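Local coordinates for ribulose bisphosphate carboxylase (Pyrococcus horikoshii, PDB 2D69), which catalyses the carboxylation of ribulose 1,5-bisphosphate with CO2 and water to give two molecules of 3-phosphoglycerate, in an archaeal AMP degradation pathway, at the interface of chains A and B. Residues are numbered along the deposited sequence; one frame, centred on the assembly and turned at random. Chains: chain A/B, Ribulose bisphosphate carboxylase.

Contact 1: the interface of chains A and B. Residues chain A 284-285, 291-292; chain B 283-285, 292.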
# COMPACT_ATOMS: atom_id res chain seq x y z
N ALA A 284 0.09 -30.07 -32.52
CA ALA A 284 1.26 -29.59 -33.31
C ALA A 284 2.55 -30.33 -32.96
O ALA A 284 3.49 -30.47 -33.82
CB ALA A 284 1.45 -28.07 -33.10
N PHE A 285 2.64 -30.76 -31.71
CA PHE A 285 3.76 -31.58 -31.26
C PHE A 285 3.44 -32.97 -30.66
O PHE A 285 4.38 -33.72 -30.42
CB PHE A 285 4.68 -30.76 -30.31
CG PHE A 285 4.00 -30.18 -29.10
CD1 PHE A 285 3.79 -30.95 -27.96
CD2 PHE A 285 3.60 -28.85 -29.09
CE1 PHE A 285 3.16 -30.39 -26.83
CE2 PHE A 285 2.97 -28.30 -28.01
CZ PHE A 285 2.77 -29.06 -26.84
N HIS A 291 8.07 -38.00 -33.40
CA HIS A 291 8.67 -36.69 -33.09
C HIS A 291 7.77 -35.76 -32.30
O HIS A 291 6.62 -35.51 -32.71
CB HIS A 291 9.05 -35.94 -34.36
CG HIS A 291 10.02 -34.82 -34.13
ND1 HIS A 291 9.65 -33.49 -34.12
CD2 HIS A 291 11.36 -34.83 -33.90
CE1 HIS A 291 10.72 -32.74 -33.89
NE2 HIS A 291 11.77 -33.53 -33.78
N GLY A 292 8.33 -35.21 -31.22
CA GLY A 292 7.60 -34.29 -30.37
C GLY A 292 7.53 -34.71 -28.92
O GLY A 292 8.45 -35.26 -28.36
N ALA B 283 11.58 -26.80 -32.13
CA ALA B 283 11.72 -27.85 -33.13
C ALA B 283 10.77 -29.03 -32.92
O ALA B 283 10.60 -29.85 -33.85
CB ALA B 283 13.21 -28.34 -33.23
N ALA B 284 10.17 -29.14 -31.74
CA ALA B 284 9.05 -30.06 -31.48
C ALA B 284 7.89 -29.86 -32.46
O ALA B 284 7.23 -30.83 -32.83
CB ALA B 284 8.52 -29.89 -30.05
N PHE B 285 7.67 -28.60 -32.88
CA PHE B 285 6.63 -28.28 -33.85
C PHE B 285 7.03 -27.46 -35.13
O PHE B 285 6.19 -27.30 -35.99
CB PHE B 285 5.42 -27.63 -33.13
CG PHE B 285 5.75 -26.40 -32.35
CD1 PHE B 285 5.93 -25.18 -33.00
CD2 PHE B 285 5.89 -26.46 -30.97
CE1 PHE B 285 6.25 -24.02 -32.27
CE2 PHE B 285 6.17 -25.32 -30.22
CZ PHE B 285 6.36 -24.08 -30.87
N GLY B 292 2.69 -28.66 -38.14
CA GLY B 292 3.07 -27.78 -37.03
C GLY B 292 2.97 -26.29 -37.36
O GLY B 292 2.10 -25.85 -38.14
O HOH W 1 5.69 -33.11 -33.62
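A:Phe285 and B:Phe285 meet at the two-fold axis of the homodimer, their side chains lying side by side and pointing the same way. The rings touch through matching atoms, CD2 of A:Phe285 and CD2 of B:Phe285, 3.8 Å apart, and their planes are inclined by about 38°. Each CG stands between its own backbone N and carbonyl carbon (chi1 57° in both chains), a shared rotamer that sends both side chains the same way from the paired short helices.

Further apolar contacts flank the rings. CB of A:Phe285 lies 3.9 Å from the methyl CB of B:Ala284, and the twin pair, A:Ala284 CB and B:Phe285 CB, is 4.0 Å apart. Each phenylalanine CB also rests against the alanine carbonyl oxygen of the other chain, A:Ala284 O lying 3.5 Å from B:Phe285 CB.

A water molecule makes one polar link across the patch. It sits 2.7 Å from A:His291 O and 2.9 Å from B:Ala284 O, bridging two carbonyls that cannot bond to each other. The imidazole of A:His291 turns an edge in plane toward B:Ala283 O; the modelled approach of its CE1 is too short to interpret, and the flip state of the ring is doubtful.

The patch pairs the short helices 283-286 of the two α/β-barrel domains. Each follows strand 274-278, which ends at the predicted catalytic A:His278, about 16 Å from the centre of the patch.

Contact 2: the interface of chains A and B. Residues chain A 92-94, 100; chain B 163, 190, 192, 194.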
# COMPACT_ATOMS: atom_id res chain seq x y z
N LEU A 92 21.01 -30.55 -11.81
CA LEU A 92 20.81 -29.91 -13.09
C LEU A 92 19.53 -29.09 -13.07
O LEU A 92 19.28 -28.35 -14.02
CB LEU A 92 20.66 -30.95 -14.20
CG LEU A 92 21.88 -31.56 -14.82
CD1 LEU A 92 21.41 -32.87 -15.48
CD2 LEU A 92 22.55 -30.58 -15.83
N PHE A 93 18.73 -29.18 -11.99
CA PHE A 93 17.40 -28.61 -11.99
C PHE A 93 17.12 -27.54 -10.96
O PHE A 93 17.58 -27.62 -9.77
CB PHE A 93 16.37 -29.73 -11.87
CG PHE A 93 16.44 -30.73 -12.98
CD1 PHE A 93 16.53 -30.32 -14.30
CD2 PHE A 93 16.64 -32.07 -12.70
CE1 PHE A 93 16.62 -31.25 -15.31
CE2 PHE A 93 16.79 -33.00 -13.72
CZ PHE A 93 16.79 -32.58 -15.01
N GLU A 94 16.37 -26.54 -11.39
CA GLU A 94 15.84 -25.58 -10.44
C GLU A 94 14.56 -26.14 -9.95
O GLU A 94 13.57 -26.21 -10.70
CB GLU A 94 15.64 -24.20 -11.08
CG GLU A 94 15.10 -23.16 -10.12
CD GLU A 94 14.82 -21.80 -10.79
OE1 GLU A 94 15.20 -21.55 -12.00
OE2 GLU A 94 14.27 -20.99 -10.04
N GLN A 100 11.86 -24.84 -16.18
CA GLN A 100 13.30 -25.13 -16.36
C GLN A 100 13.60 -26.59 -16.70
O GLN A 100 14.53 -26.89 -17.51
CB GLN A 100 14.14 -24.67 -15.12
CG GLN A 100 15.72 -24.78 -15.42
CD GLN A 100 16.35 -26.10 -14.97
OE1 GLN A 100 17.51 -26.41 -15.34
NE2 GLN A 100 15.62 -26.86 -14.19
N MET B 163 26.50 -25.93 -17.96
CA MET B 163 25.96 -25.99 -16.60
C MET B 163 27.05 -26.23 -15.55
O MET B 163 28.10 -26.76 -15.84
CB MET B 163 24.88 -27.06 -16.50
CG MET B 163 23.65 -26.87 -17.49
SD MET B 163 22.40 -25.81 -16.83
CE MET B 163 21.44 -27.06 -15.92
N ASN B 190 19.23 -23.67 -20.18
CA ASN B 190 18.94 -24.50 -19.02
C ASN B 190 19.46 -23.91 -17.73
O ASN B 190 19.11 -24.41 -16.65
CB ASN B 190 19.52 -25.90 -19.20
CG ASN B 190 18.98 -26.56 -20.46
OD1 ASN B 190 17.84 -26.28 -20.88
ND2 ASN B 190 19.79 -27.36 -21.09
N THR B 192 19.36 -21.48 -15.07
CA THR B 192 18.56 -20.45 -14.47
C THR B 192 19.06 -20.00 -13.10
O THR B 192 19.61 -18.91 -12.94
CB THR B 192 17.11 -20.90 -14.38
OG1 THR B 192 17.00 -22.20 -13.76
CG2 THR B 192 16.51 -21.05 -15.73
N PHE B 194 20.29 -22.06 -9.27
CA PHE B 194 20.68 -23.29 -8.58
C PHE B 194 21.21 -22.95 -7.17
O PHE B 194 21.61 -21.81 -6.90
CB PHE B 194 21.75 -24.01 -9.40
CG PHE B 194 21.35 -24.22 -10.84
CD1 PHE B 194 21.75 -23.34 -11.82
CD2 PHE B 194 20.50 -25.25 -11.19
CE1 PHE B 194 21.30 -23.46 -13.11
CE2 PHE B 194 20.04 -25.40 -12.49
CZ PHE B 194 20.47 -24.51 -13.47
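B:Thr192 donates its hydroxyl OG1 to the carboxylate oxygen OE1 of A:Glu94 across 2.6 Å. The donor comes to the anti side of the carboxylate, 18° out of its plane, and the two side chains cross at about a right angle. CG2 of B:Thr192 meanwhile packs 3.8 Å from CG of A:Gln100. With an alanine here, the A:Glu94 carboxylate would probably lose its hydroxyl partner, and a gap would open beside CG of A:Gln100.

The A:Gln100 amide stands nearly perpendicular to the B:Phe194 ring. Its OE1 is modelled 2.9 Å from B:Asn190 O, a pairing of two acceptors, so the amide orientation is doubtful. Two apolar groups of chain B pack on A:Leu92: CE2 of B:Phe194 lies 3.4 Å from its carbonyl O, and the methyl CE of B:Met163 meets CD2 at 3.7 Å.

Farther out, CG of A:Glu94 is anti to the backbone N (chi1 -180°) and the chain runs on extended, carrying the carboxylate to the hydroxyl. A:Gln100, from helix 98-105, bends at chi2, and its NE2 lies at the edge of the A:Phe93 ring.

The patch seats the N-terminal domain of one subunit against loops of the partner that directly follow the active-site residues B:Lys162 and B:Glu189, and so is likely to steady the partner's catalytic site.

Contact 3: the interface of chains A and B. Residues chain A 160-162; chain B 52, 54-55, 57, 62, 65.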
# COMPACT_ATOMS: atom_id res chain seq x y z
N LYS A 160 -23.00 -24.41 -29.33
CA LYS A 160 -22.81 -24.39 -30.78
C LYS A 160 -23.73 -23.31 -31.37
O LYS A 160 -24.91 -23.28 -31.00
CB LYS A 160 -23.23 -25.74 -31.38
CG LYS A 160 -22.28 -26.92 -31.07
CD LYS A 160 -20.85 -26.69 -31.53
CE LYS A 160 -19.79 -27.35 -30.61
NZ LYS A 160 -19.67 -28.82 -30.99
N PRO A 161 -23.24 -22.41 -32.23
CA PRO A 161 -21.83 -22.32 -32.64
C PRO A 161 -20.97 -21.84 -31.48
O PRO A 161 -21.48 -21.42 -30.44
CB PRO A 161 -21.85 -21.27 -33.73
CG PRO A 161 -23.05 -20.43 -33.43
CD PRO A 161 -24.06 -21.38 -32.88
N LYS A 162 -19.66 -21.96 -31.66
CA LYS A 162 -18.73 -21.73 -30.57
C LYS A 162 -18.36 -20.25 -30.34
O LYS A 162 -18.02 -19.86 -29.21
CB LYS A 162 -17.53 -22.66 -30.74
CG LYS A 162 -16.60 -22.38 -31.89
CD LYS A 162 -16.06 -23.72 -32.44
CE LYS A 162 -14.70 -23.60 -33.09
NZ LYS A 162 -13.58 -23.88 -32.14
N ILE B 52 -16.23 -20.11 -36.25
CA ILE B 52 -17.45 -20.29 -35.44
C ILE B 52 -17.90 -21.74 -35.24
O ILE B 52 -18.91 -22.02 -34.55
CB ILE B 52 -18.61 -19.50 -36.06
CG1 ILE B 52 -19.10 -20.19 -37.34
CG2 ILE B 52 -18.16 -18.04 -36.33
CD1 ILE B 52 -20.40 -19.70 -37.84
N THR B 54 -19.38 -25.46 -36.28
CA THR B 54 -20.67 -25.80 -36.87
C THR B 54 -21.80 -25.28 -36.00
O THR B 54 -21.61 -24.99 -34.82
CB THR B 54 -20.82 -27.31 -36.99
OG1 THR B 54 -20.54 -27.91 -35.71
CG2 THR B 54 -19.77 -27.87 -37.98
N TRP B 55 -22.95 -25.15 -36.65
CA TRP B 55 -24.24 -25.03 -36.00
C TRP B 55 -25.20 -26.06 -36.63
O TRP B 55 -24.76 -26.97 -37.36
CB TRP B 55 -24.74 -23.57 -36.11
CG TRP B 55 -25.23 -23.09 -37.45
CD1 TRP B 55 -26.25 -23.61 -38.20
CD2 TRP B 55 -24.75 -21.95 -38.18
NE1 TRP B 55 -26.42 -22.89 -39.36
CE2 TRP B 55 -25.52 -21.85 -39.37
CE3 TRP B 55 -23.75 -20.99 -37.95
CZ2 TRP B 55 -25.31 -20.84 -40.34
CZ3 TRP B 55 -23.55 -19.97 -38.91
CH2 TRP B 55 -24.33 -19.91 -40.09
N THR B 57 -29.22 -27.18 -35.05
CA THR B 57 -29.61 -27.00 -33.68
C THR B 57 -30.87 -26.15 -33.87
O THR B 57 -30.90 -25.24 -34.71
CB THR B 57 -28.50 -26.26 -32.85
OG1 THR B 57 -28.96 -25.99 -31.52
CG2 THR B 57 -28.17 -24.85 -33.42
N PRO B 62 -26.68 -17.09 -32.73
CA PRO B 62 -26.31 -15.79 -32.19
C PRO B 62 -26.07 -14.79 -33.31
O PRO B 62 -25.60 -15.16 -34.37
CB PRO B 62 -25.02 -16.09 -31.43
CG PRO B 62 -24.47 -17.31 -32.07
CD PRO B 62 -25.66 -18.11 -32.46
N ALA B 65 -22.49 -14.39 -35.23
CA ALA B 65 -21.85 -15.59 -35.76
C ALA B 65 -21.65 -15.55 -37.28
O ALA B 65 -20.62 -15.98 -37.74
CB ALA B 65 -22.65 -16.81 -35.38
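A:Pro161, which follows a cis peptide bond, is the most buried residue of the patch and pushes its ring into a surface of chain B formed by B:Pro62, B:Trp55 and B:Ala65. The two proline rings meet through ring methylenes, CG of A:Pro161 lying 3.6 Å from CD of B:Pro62. CD of A:Pro161 also meets the CB methylene of B:Trp55 at 4.0 Å, while the methyl of B:Ala65 borders CG at 4.1 Å.

A:Lys160 and B:Thr54 bury nearly equal areas. CG of A:Lys160 is anti to its carbonyl carbon (chi1 -71°), and bends farther along the chain bring CD to 3.8 Å from B:Thr54 O. That same carbonyl oxygen lies 3.5 Å from A:Pro161 CA, and thus faces both residues.

Just past the proline, the backbone N of A:Lys162 donates a hydrogen bond of 3.0 Å to B:Ile52 O. The donor stands above the carbonyl plane, 40° out of it. CG of A:Lys162 also lies 3.5 Å from B:Ile52 O.

In Rubiscos the active site lies between the barrel of one subunit and the N-terminal domain of its partner. Here that domain braces the segment carrying the proton acceptor A:Lys160 and the substrate-binding A:Lys162, and brings B:Thr54, whose counterpart in the family contacts a substrate phosphate, to the site.

Contact 1 lies between the others, with its C-alpha centre about 23 Å from that of contact 2 and 30 Å from that of contact 3; contacts 2 and 3 are about 46 Å apart. Contact 1 joins the two barrels at the two-fold axis, whereas contacts 2 and 3 set an N-terminal domain against the partner's barrel, from chain A and chain B respectively. A:Lys162 of contact 3 and B:Met163 of contact 2 are successive positions of one segment, so symmetry brings both patches to each active site. The dimer, four of which make the deposited octamer, thereby carries two shared catalytic sites.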